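Local coordinates for protein NAD-dependent dehydrogenase (Rhizobium meliloti, PDB 4Z0P) that reduces glyoxylate and hydroxypyruvate, using NADPH as the source of hydride, at residues 7-12 and 49-54; 113-118 and 134-139; 193-198 and 222-227. All blocks are in the same frame, centred on the assembly; numbering follows the deposited sequence.

Contact 1: residues 7-12 and 49-54; sequences PVIVDL and DYAVVW. With OXD (oxalic acid), chain C.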
loop_
_atom_site.group_PDB
_atom_site.type_symbol
_atom_site.label_atom_id
_atom_site.label_comp_id
_atom_site.label_asym_id
_atom_site.label_seq_id
_atom_site.Cartn_x
_atom_site.Cartn_y
_atom_site.Cartn_z
ATOM N N PRO A 7 37.027 21.508 3.119
ATOM C CA PRO A 7 36.266 20.699 2.159
ATOM C C PRO A 7 35.357 19.669 2.818
ATOM O O PRO A 7 35.438 19.421 4.040
ATOM C CB PRO A 7 37.356 19.974 1.347
ATOM C CG PRO A 7 38.598 20.788 1.538
ATOM C CD PRO A 7 38.486 21.366 2.924
ATOM N N VAL A 8 34.499 19.065 2.002
ATOM C CA VAL A 8 33.649 17.970 2.441
ATOM C C VAL A 8 33.956 16.818 1.518
ATOM O O VAL A 8 33.881 16.967 0.297
ATOM C CB VAL A 8 32.135 18.286 2.351
ATOM C CG1 VAL A 8 31.301 17.102 2.826
ATOM C CG2 VAL A 8 31.789 19.505 3.182
ATOM N N ILE A 9 34.340 15.696 2.109
ATOM C CA ILE A 9 34.553 14.454 1.366
ATOM C C ILE A 9 33.201 13.746 1.216
ATOM O O ILE A 9 32.470 13.596 2.189
ATOM C CB ILE A 9 35.492 13.523 2.144
ATOM C CG1 ILE A 9 36.900 14.130 2.196
ATOM C CG2 ILE A 9 35.521 12.130 1.535
ATOM C CD1 ILE A 9 37.755 13.596 3.332
ATOM N N VAL A 10 32.929 13.300 -0.009
ATOM C CA VAL A 10 31.718 12.534 -0.337
ATOM C C VAL A 10 32.194 11.168 -0.870
ATOM O O VAL A 10 32.860 11.081 -1.906
ATOM C CB VAL A 10 30.847 13.271 -1.371
ATOM C CG1 VAL A 10 29.653 12.412 -1.784
ATOM C CG2 VAL A 10 30.358 14.604 -0.801
ATOM N N ASP A 11 31.872 10.105 -0.123
ATOM C CA ASP A 11 32.227 8.730 -0.509
ATOM C C ASP A 11 31.008 7.844 -0.310
ATOM O O ASP A 11 30.913 7.104 0.677
ATOM C CB ASP A 11 33.417 8.216 0.297
ATOM C CG ASP A 11 33.930 6.902 -0.190
ATOM O OD1 ASP A 11 33.571 6.439 -1.276
ATOM O OD2 ASP A 11 34.731 6.299 0.529
ATOM N N LEU A 12 30.085 7.934 -1.268
ATOM C CA LEU A 12 28.772 7.326 -1.167
ATOM C C LEU A 12 28.541 6.319 -2.256
ATOM O O LEU A 12 28.443 6.703 -3.418
ATOM C CB LEU A 12 27.696 8.406 -1.324
ATOM C CG LEU A 12 27.627 9.467 -0.230
ATOM C CD1 LEU A 12 26.646 10.573 -0.618
ATOM C CD2 LEU A 12 27.246 8.846 1.085
ATOM N N ASP A 49 37.822 18.269 7.530
ATOM C CA ASP A 49 37.036 18.112 8.755
ATOM C C ASP A 49 35.817 17.193 8.636
ATOM O O ASP A 49 35.359 16.657 9.653
ATOM C CB ASP A 49 36.538 19.462 9.246
ATOM C CG ASP A 49 37.639 20.386 9.743
ATOM O OD1 ASP A 49 38.828 20.022 9.805
ATOM O OD2 ASP A 49 37.259 21.520 10.045
ATOM N N TYR A 50 35.255 17.033 7.431
ATOM C CA TYR A 50 33.946 16.400 7.279
ATOM C C TYR A 50 33.948 15.392 6.135
ATOM O O TYR A 50 34.551 15.640 5.085
ATOM C CB TYR A 50 32.883 17.458 6.961
ATOM C CG TYR A 50 32.894 18.632 7.893
ATOM C CD1 TYR A 50 32.691 18.454 9.252
ATOM C CD2 TYR A 50 33.103 19.941 7.424
ATOM C CE1 TYR A 50 32.709 19.529 10.125
ATOM C CE2 TYR A 50 33.119 21.021 8.301
ATOM C CZ TYR A 50 32.927 20.805 9.656
ATOM O OH TYR A 50 32.944 21.861 10.560
ATOM N N ALA A 51 33.287 14.255 6.363
ATOM C CA ALA A 51 33.081 13.224 5.333
ATOM C C ALA A 51 31.675 12.681 5.455
ATOM O O ALA A 51 31.157 12.563 6.577
ATOM C CB ALA A 51 34.074 12.114 5.501
ATOM N N VAL A 52 31.051 12.423 4.305
ATOM C CA VAL A 52 29.729 11.807 4.200
ATOM C C VAL A 52 29.921 10.486 3.488
ATOM O O VAL A 52 30.433 10.465 2.361
ATOM C CB VAL A 52 28.725 12.677 3.394
ATOM C CG1 VAL A 52 27.301 12.150 3.637
ATOM C CG2 VAL A 52 28.841 14.133 3.759
ATOM N N VAL A 53 29.618 9.379 4.175
ATOM C CA VAL A 53 30.140 8.065 3.758
ATOM C C VAL A 53 29.046 7.000 3.734
ATOM O O VAL A 53 28.151 6.984 4.586
ATOM C CB VAL A 53 31.325 7.614 4.629
ATOM C CG1 VAL A 53 32.450 8.658 4.568
ATOM C CG2 VAL A 53 30.914 7.300 6.073
ATOM N N TRP A 54 29.152 6.095 2.763
ATOM C CA TRP A 54 28.305 4.912 2.676
ATOM C C TRP A 54 29.055 3.828 1.928
ATOM O O TRP A 54 29.426 4.037 0.785
ATOM C CB TRP A 54 27.004 5.216 1.945
ATOM C CG TRP A 54 26.005 4.112 2.088
ATOM C CD1 TRP A 54 25.555 3.246 1.126
ATOM C CD2 TRP A 54 25.321 3.750 3.302
ATOM N NE1 TRP A 54 24.610 2.375 1.674
ATOM C CE2 TRP A 54 24.458 2.667 3.003
ATOM C CE3 TRP A 54 25.356 4.247 4.609
ATOM C CZ2 TRP A 54 23.648 2.066 3.981
ATOM C CZ3 TRP A 54 24.546 3.642 5.573
ATOM C CH2 TRP A 54 23.717 2.577 5.247
HETATM C C1 OXD C . 20.078 2.987 5.672
HETATM C C2 OXD C . 20.018 1.967 4.631
HETATM O O3 OXD C . 19.672 4.154 5.441
HETATM O O4 OXD C . 20.111 2.300 3.440
HETATM O O5 OXD C . 20.556 2.658 6.779
HETATM O O6 OXD C . 19.882 0.777 4.948
HETATM O O HOH W 1 31.760 4.366 -0.919
#
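The carbonyl oxygen of I9 is gripped twice by the neighbouring strand. V52 N donates to I9 O over 2.8 Å, nearly along the C=O axis, and the CA hydrogen of A51 leans on I9 O from a CA 3.2 Å away. D11 O repeats the pattern with W54 N and V53 CA. Return bonds run from I9 N to Y50 O and from D11 N to V52 O, the latter almost straight at 178°. I9 and D11 thus spend both backbone groups on 50-54, the ladder of a parallel sheet, with strand directions only 5° apart. Water 1 lies 2.8 Å from D11 OD1 and 2.9 Å from W54 O, able to donate to either. On one face L12 CD2 rests 3.7 Å from W54 CB, the two side chains crossing at about a right angle. W54 has CG anti to its backbone N (chi1 -168°), and the far edge of its indole borders the oxalate pocket, where CH2 comes to 3.5 Å from oxalate O5. Helix 290-305 covers the face bearing L12, Y50 and V52, and Y50 OH bonds to its E305; helix 60-63 meets D11 and V53 on the other face, while strands 32-34 and 69-72 flank the pair.

Contact 2: residues 113-118 and 134-139; sequences LHLRQH and SQPEAA. With OXD (oxalic acid), chain D.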
loop_
_atom_site.group_PDB
_atom_site.type_symbol
_atom_site.label_atom_id
_atom_site.label_comp_id
_atom_site.label_asym_id
_atom_site.label_seq_id
_atom_site.Cartn_x
_atom_site.Cartn_y
_atom_site.Cartn_z
ATOM N N LEU A 113 0.101 -5.931 0.358
ATOM C CA LEU A 113 0.330 -7.084 -0.536
ATOM C C LEU A 113 -0.045 -8.382 0.164
ATOM O O LEU A 113 -0.692 -9.251 -0.425
ATOM C CB LEU A 113 1.786 -7.141 -0.985
ATOM C CG LEU A 113 2.264 -6.154 -2.065
ATOM C CD1 LEU A 113 3.782 -6.250 -2.157
ATOM C CD2 LEU A 113 1.633 -6.533 -3.382
ATOM N N HIS A 114 0.364 -8.530 1.422
ATOM C CA HIS A 114 0.011 -9.733 2.183
ATOM C C HIS A 114 -1.470 -9.771 2.580
ATOM O O HIS A 114 -2.142 -10.787 2.383
ATOM C CB HIS A 114 0.944 -9.891 3.373
ATOM C CG HIS A 114 2.338 -10.228 2.962
ATOM N ND1 HIS A 114 2.712 -11.462 2.467
ATOM C CD2 HIS A 114 3.458 -9.480 2.973
ATOM C CE1 HIS A 114 4.002 -11.454 2.194
ATOM N NE2 HIS A 114 4.479 -10.263 2.493
ATOM N N LEU A 115 -2.006 -8.656 3.064
ATOM C CA LEU A 115 -3.424 -8.593 3.438
ATOM C C LEU A 115 -4.318 -8.940 2.272
ATOM O O LEU A 115 -5.262 -9.721 2.402
ATOM C CB LEU A 115 -3.800 -7.205 3.922
ATOM C CG LEU A 115 -5.297 -6.928 4.198
ATOM C CD1 LEU A 115 -5.760 -7.743 5.405
ATOM C CD2 LEU A 115 -5.542 -5.435 4.359
ATOM N N ARG A 116 -4.028 -8.322 1.138
ATOM C CA ARG A 116 -4.892 -8.422 -0.035
ATOM C C ARG A 116 -4.546 -9.607 -0.962
ATOM O O ARG A 116 -5.040 -9.702 -2.070
ATOM C CB ARG A 116 -4.904 -7.090 -0.780
ATOM C CG ARG A 116 -5.439 -5.903 0.026
ATOM C CD ARG A 116 -6.858 -6.070 0.584
ATOM N NE ARG A 116 -7.777 -6.141 -0.537
ATOM C CZ ARG A 116 -8.716 -5.246 -0.843
ATOM N NH1 ARG A 116 -8.999 -4.229 -0.049
ATOM N NH2 ARG A 116 -9.398 -5.411 -1.964
ATOM N N GLN A 117 -3.758 -10.540 -0.463
ATOM C CA GLN A 117 -3.555 -11.854 -1.100
ATOM C C GLN A 117 -3.069 -11.678 -2.531
ATOM O O GLN A 117 -3.480 -12.371 -3.463
ATOM C CB GLN A 117 -4.847 -12.676 -1.053
ATOM C CG GLN A 117 -5.376 -12.803 0.353
ATOM C CD GLN A 117 -6.640 -13.610 0.434
ATOM O OE1 GLN A 117 -6.601 -14.840 0.522
ATOM N NE2 GLN A 117 -7.772 -12.927 0.409
ATOM N N HIS A 118 -2.131 -10.751 -2.685
ATOM C CA HIS A 118 -1.655 -10.388 -4.017
ATOM C C HIS A 118 -1.060 -11.564 -4.757
ATOM O O HIS A 118 -1.363 -11.758 -5.942
ATOM C CB HIS A 118 -0.653 -9.246 -3.934
ATOM C CG HIS A 118 -0.110 -8.852 -5.261
ATOM N ND1 HIS A 118 -0.878 -8.202 -6.204
ATOM C CD2 HIS A 118 1.112 -9.020 -5.817
ATOM C CE1 HIS A 118 -0.138 -7.961 -7.271
ATOM N NE2 HIS A 118 1.074 -8.445 -7.062
ATOM N N SER A 134 -12.270 -14.995 -0.303
ATOM C CA SER A 134 -12.724 -14.394 0.942
ATOM C C SER A 134 -11.616 -13.485 1.466
ATOM O O SER A 134 -10.438 -13.845 1.441
ATOM C CB SER A 134 -13.117 -15.458 1.969
ATOM O OG SER A 134 -14.422 -15.931 1.693
ATOM N N GLN A 135 -11.997 -12.301 1.951
ATOM C CA GLN A 135 -11.024 -11.242 2.191
ATOM C C GLN A 135 -11.218 -10.512 3.520
ATOM O O GLN A 135 -12.241 -9.853 3.734
ATOM C CB GLN A 135 -11.131 -10.247 1.030
ATOM C CG GLN A 135 -10.184 -9.055 1.124
ATOM C CD GLN A 135 -8.744 -9.488 1.087
ATOM O OE1 GLN A 135 -8.294 -10.038 0.081
ATOM N NE2 GLN A 135 -8.024 -9.290 2.176
ATOM N N PRO A 136 -10.245 -10.616 4.420
ATOM C CA PRO A 136 -10.303 -9.804 5.638
ATOM C C PRO A 136 -10.038 -8.331 5.364
ATOM O O PRO A 136 -9.453 -7.974 4.335
ATOM C CB PRO A 136 -9.175 -10.378 6.491
ATOM C CG PRO A 136 -8.238 -10.965 5.519
ATOM C CD PRO A 136 -9.083 -11.527 4.423
ATOM N N GLU A 137 -10.486 -7.479 6.265
ATOM C CA GLU A 137 -10.121 -6.076 6.203
ATOM C C GLU A 137 -8.872 -5.882 7.068
ATOM O O GLU A 137 -8.501 -6.759 7.883
ATOM C CB GLU A 137 -11.267 -5.162 6.655
ATOM C CG GLU A 137 -11.667 -5.292 8.115
ATOM C CD GLU A 137 -12.700 -4.270 8.560
ATOM O OE1 GLU A 137 -12.440 -3.061 8.456
ATOM O OE2 GLU A 137 -13.762 -4.692 9.058
ATOM N N ALA A 138 -8.226 -4.732 6.916
ATOM C CA ALA A 138 -7.008 -4.464 7.688
ATOM C C ALA A 138 -7.182 -4.611 9.193
ATOM O O ALA A 138 -6.301 -5.130 9.887
ATOM C CB ALA A 138 -6.471 -3.085 7.356
ATOM N N ALA A 139 -8.341 -4.182 9.703
ATOM C CA ALA A 139 -8.622 -4.245 11.138
ATOM C C ALA A 139 -8.645 -5.673 11.708
ATOM O O ALA A 139 -8.516 -5.868 12.913
ATOM C CB ALA A 139 -9.929 -3.522 11.468
HETATM C C1 OXD D . 3.673 -9.451 -9.283
HETATM C C2 OXD D . 3.853 -10.364 -8.168
HETATM O O3 OXD D . 4.275 -9.669 -10.350
HETATM O O4 OXD D . 4.006 -9.892 -7.027
HETATM O O5 OXD D . 2.918 -8.470 -9.131
HETATM O O6 OXD D . 3.854 -11.591 -8.375
HETATM O O HOH W 2 -8.859 -16.363 1.154
#
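The amides of Q117 and Q135 supply the hydrogen bonds of this contact, one of them between the two. Q135 NE2 uses both hydrogens: one goes to L115 O at 2.8 Å, the other to P136 O at 2.9 Å, where it meets a lone pair in the carbonyl plane. Both acceptors lie close to the plane of the Q135 amide, a pairing that fixes its rotation. The donor stands well above the carbonyl plane of L115. Q117 NE2 is equally busy, reaching Q135 OE1 at 3.0 Å and S134 O at 3.0 Å; the two amide planes are 73° apart, and the chains slide past each other in opposite directions. Water 2 donates to both Q117 OE1 and S134 O, closing a small ring. Backbone geometry prepares this: Q117, with positive phi, takes the C-prime place of the Schellman motif closing helix 97-115, and its extended side chain points at the loop.

Apolar contacts come from L115, whose CD2 lies 3.9 Å from A138 CB and whose CD1 meets P136 CG at 4.1 Å. R116 bends so that Q135 CG lies over one guanidinium face, while its charge pairs with E105 of the second subunit.

The loop 134-139, which leads into strand 142-146, is thereby fastened to the end of helix 97-115, just before helix 118-126 and within the subunit interface.

Contact 3: residues 193-198 and 222-227; sequences RTDFLV and NGPFGA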
loop_
_atom_site.group_PDB
_atom_site.type_symbol
_atom_site.label_atom_id
_atom_site.label_comp_id
_atom_site.label_asym_id
_atom_site.label_seq_id
_atom_site.Cartn_x
_atom_site.Cartn_y
_atom_site.Cartn_z
ATOM N N ARG A 193 0.438 -11.995 19.838
ATOM C CA ARG A 193 -0.633 -11.182 19.254
ATOM C C ARG A 193 -0.400 -10.800 17.789
ATOM O O ARG A 193 -1.319 -10.295 17.148
ATOM C CB ARG A 193 -0.766 -9.873 20.018
ATOM C CG ARG A 193 -1.283 -10.028 21.425
ATOM C CD ARG A 193 -1.410 -8.657 22.066
ATOM N NE ARG A 193 -2.405 -7.829 21.391
ATOM C CZ ARG A 193 -2.638 -6.544 21.653
ATOM N NH1 ARG A 193 -1.927 -5.889 22.562
ATOM N NH2 ARG A 193 -3.584 -5.895 20.995
ATOM N N THR A 194 0.796 -11.053 17.259
ATOM C CA THR A 194 1.204 -10.496 15.990
ATOM C C THR A 194 0.920 -11.445 14.840
ATOM O O THR A 194 1.378 -12.567 14.848
ATOM C CB THR A 194 2.698 -10.123 16.020
ATOM O OG1 THR A 194 2.863 -9.058 16.962
ATOM C CG2 THR A 194 3.174 -9.666 14.639
ATOM N N ASP A 195 0.180 -10.958 13.844
ATOM C CA ASP A 195 -0.041 -11.677 12.586
ATOM C C ASP A 195 0.995 -11.355 11.518
ATOM O O ASP A 195 1.464 -12.247 10.816
ATOM C CB ASP A 195 -1.434 -11.352 12.014
ATOM C CG ASP A 195 -2.571 -11.657 12.980
ATOM O OD1 ASP A 195 -2.605 -12.794 13.516
ATOM O OD2 ASP A 195 -3.454 -10.758 13.214
ATOM N N PHE A 196 1.282 -10.071 11.331
ATOM C CA PHE A 196 2.324 -9.607 10.406
ATOM C C PHE A 196 3.421 -8.974 11.250
ATOM O O PHE A 196 3.208 -7.918 11.842
ATOM C CB PHE A 196 1.825 -8.514 9.442
ATOM C CG PHE A 196 0.805 -8.942 8.398
ATOM C CD1 PHE A 196 0.279 -10.228 8.309
ATOM C CD2 PHE A 196 0.338 -7.977 7.500
ATOM C CE1 PHE A 196 -0.662 -10.545 7.325
ATOM C CE2 PHE A 196 -0.615 -8.290 6.532
ATOM C CZ PHE A 196 -1.113 -9.569 6.451
ATOM N N LEU A 197 4.600 -9.601 11.268
ATOM C CA LEU A 197 5.747 -9.083 12.001
ATOM C C LEU A 197 6.586 -8.217 11.091
ATOM O O LEU A 197 7.027 -8.691 10.044
ATOM C CB LEU A 197 6.601 -10.239 12.524
ATOM C CG LEU A 197 7.853 -9.825 13.318
ATOM C CD1 LEU A 197 7.477 -9.072 14.572
ATOM C CD2 LEU A 197 8.679 -11.040 13.682
ATOM N N VAL A 198 6.846 -6.980 11.508
ATOM C CA VAL A 198 7.672 -6.033 10.756
ATOM C C VAL A 198 8.923 -5.724 11.558
ATOM O O VAL A 198 8.839 -5.243 12.693
ATOM C CB VAL A 198 6.936 -4.713 10.490
ATOM C CG1 VAL A 198 7.844 -3.679 9.817
ATOM C CG2 VAL A 198 5.729 -4.969 9.581
ATOM N N ASN A 222 -3.741 -17.164 15.031
ATOM C CA ASN A 222 -5.157 -16.869 15.226
ATOM C C ASN A 222 -5.714 -15.838 14.260
ATOM O O ASN A 222 -6.899 -15.513 14.340
ATOM C CB ASN A 222 -5.391 -16.401 16.671
ATOM C CG ASN A 222 -5.111 -17.499 17.676
ATOM O OD1 ASN A 222 -5.424 -18.652 17.427
ATOM N ND2 ASN A 222 -4.496 -17.155 18.798
ATOM N N GLY A 223 -4.875 -15.327 13.350
ATOM C CA GLY A 223 -5.303 -14.311 12.419
ATOM C C GLY A 223 -6.048 -14.923 11.252
ATOM O O GLY A 223 -6.210 -16.144 11.174
ATOM N N PRO A 224 -6.489 -14.070 10.322
ATOM C CA PRO A 224 -7.410 -14.523 9.262
ATOM C C PRO A 224 -6.799 -15.514 8.282
ATOM O O PRO A 224 -7.538 -16.226 7.625
ATOM C CB PRO A 224 -7.838 -13.220 8.549
ATOM C CG PRO A 224 -7.008 -12.131 9.110
ATOM C CD PRO A 224 -6.257 -12.614 10.311
ATOM N N PHE A 225 -5.476 -15.584 8.196
ATOM C CA PHE A 225 -4.815 -16.521 7.304
ATOM C C PHE A 225 -4.319 -17.771 8.027
ATOM O O PHE A 225 -3.810 -18.679 7.392
ATOM C CB PHE A 225 -3.657 -15.821 6.611
ATOM C CG PHE A 225 -4.084 -14.592 5.866
ATOM C CD1 PHE A 225 -4.921 -14.705 4.774
ATOM C CD2 PHE A 225 -3.707 -13.331 6.302
ATOM C CE1 PHE A 225 -5.349 -13.565 4.088
ATOM C CE2 PHE A 225 -4.135 -12.198 5.641
ATOM C CZ PHE A 225 -4.950 -12.315 4.530
ATOM N N GLY A 226 -4.436 -17.797 9.348
ATOM C CA GLY A 226 -3.999 -18.959 10.126
ATOM C C GLY A 226 -2.504 -19.175 10.241
ATOM O O GLY A 226 -2.071 -20.192 10.764
ATOM N N ALA A 227 -1.714 -18.230 9.747
ATOM C CA ALA A 227 -0.268 -18.337 9.747
ATOM C C ALA A 227 0.301 -16.925 9.619
ATOM O O ALA A 227 -0.233 -16.116 8.878
ATOM C CB ALA A 227 0.218 -19.190 8.578
HETATM O O HOH W 3 -2.139 -15.236 12.346
HETATM O O HOH W 4 -0.869 -13.505 8.761
#
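CG of D195 stands anti to the carbonyl carbon (chi1 -57°), beside the backbone N, and the carboxylate beyond it meets G223; F196 (chi1 -68°) and F225 share this setting of CG, and their rings meet at F196 CZ and F225 CE2. D195 OD1 comes within 3.3 Å of G223 CA, an approach open to it because glycine has no side chain on that side. The polar link is made by water 3, which donates to D195 OD1 at 2.7 Å and accepts from G223 N at 2.9 Å. OD2 of the same carboxylate is taken by T142 N of the adjacent strand. Water 4 donates to A227 O at 2.7 Å and more weakly to D195 O; it lies in the plane of the F196 ring, at the edge. The aromatic part is a modest touch: F225 CE2 sits 4.1 Å from F196 CZ, near the plane of the F196 ring. The loop itself is held by a type I turn, with G226 N bonded to G223 O at 3.0 Å. It leads into strand 229-232 of the parallel sheet of a Rossmann-type nucleotide-binding domain, where 196-199 lies between 142-146 and 229-232.

In the fold
Contact 1 stands apart from the other two: its centre is about 44 Å from that of contact 2 and about 43 Å from that of contact 3, on opposite sides of the chain's centre. Contacts 2 and 3 are neighbours, centres about 11 Å apart, and they pack together: F225 CZ lies 3.4 Å from L115 O and F196 CZ 3.7 Å from H114 CB, so the Schellman end of the helix rests on the two phenylalanines. Two oxalates mark different places. One touches W54 of contact 1, whose side chain is about 7 Å from NADPH, in the active-site pocket; the other is bound by H118 NE2 of contact 2 and by H118 of the second subunit.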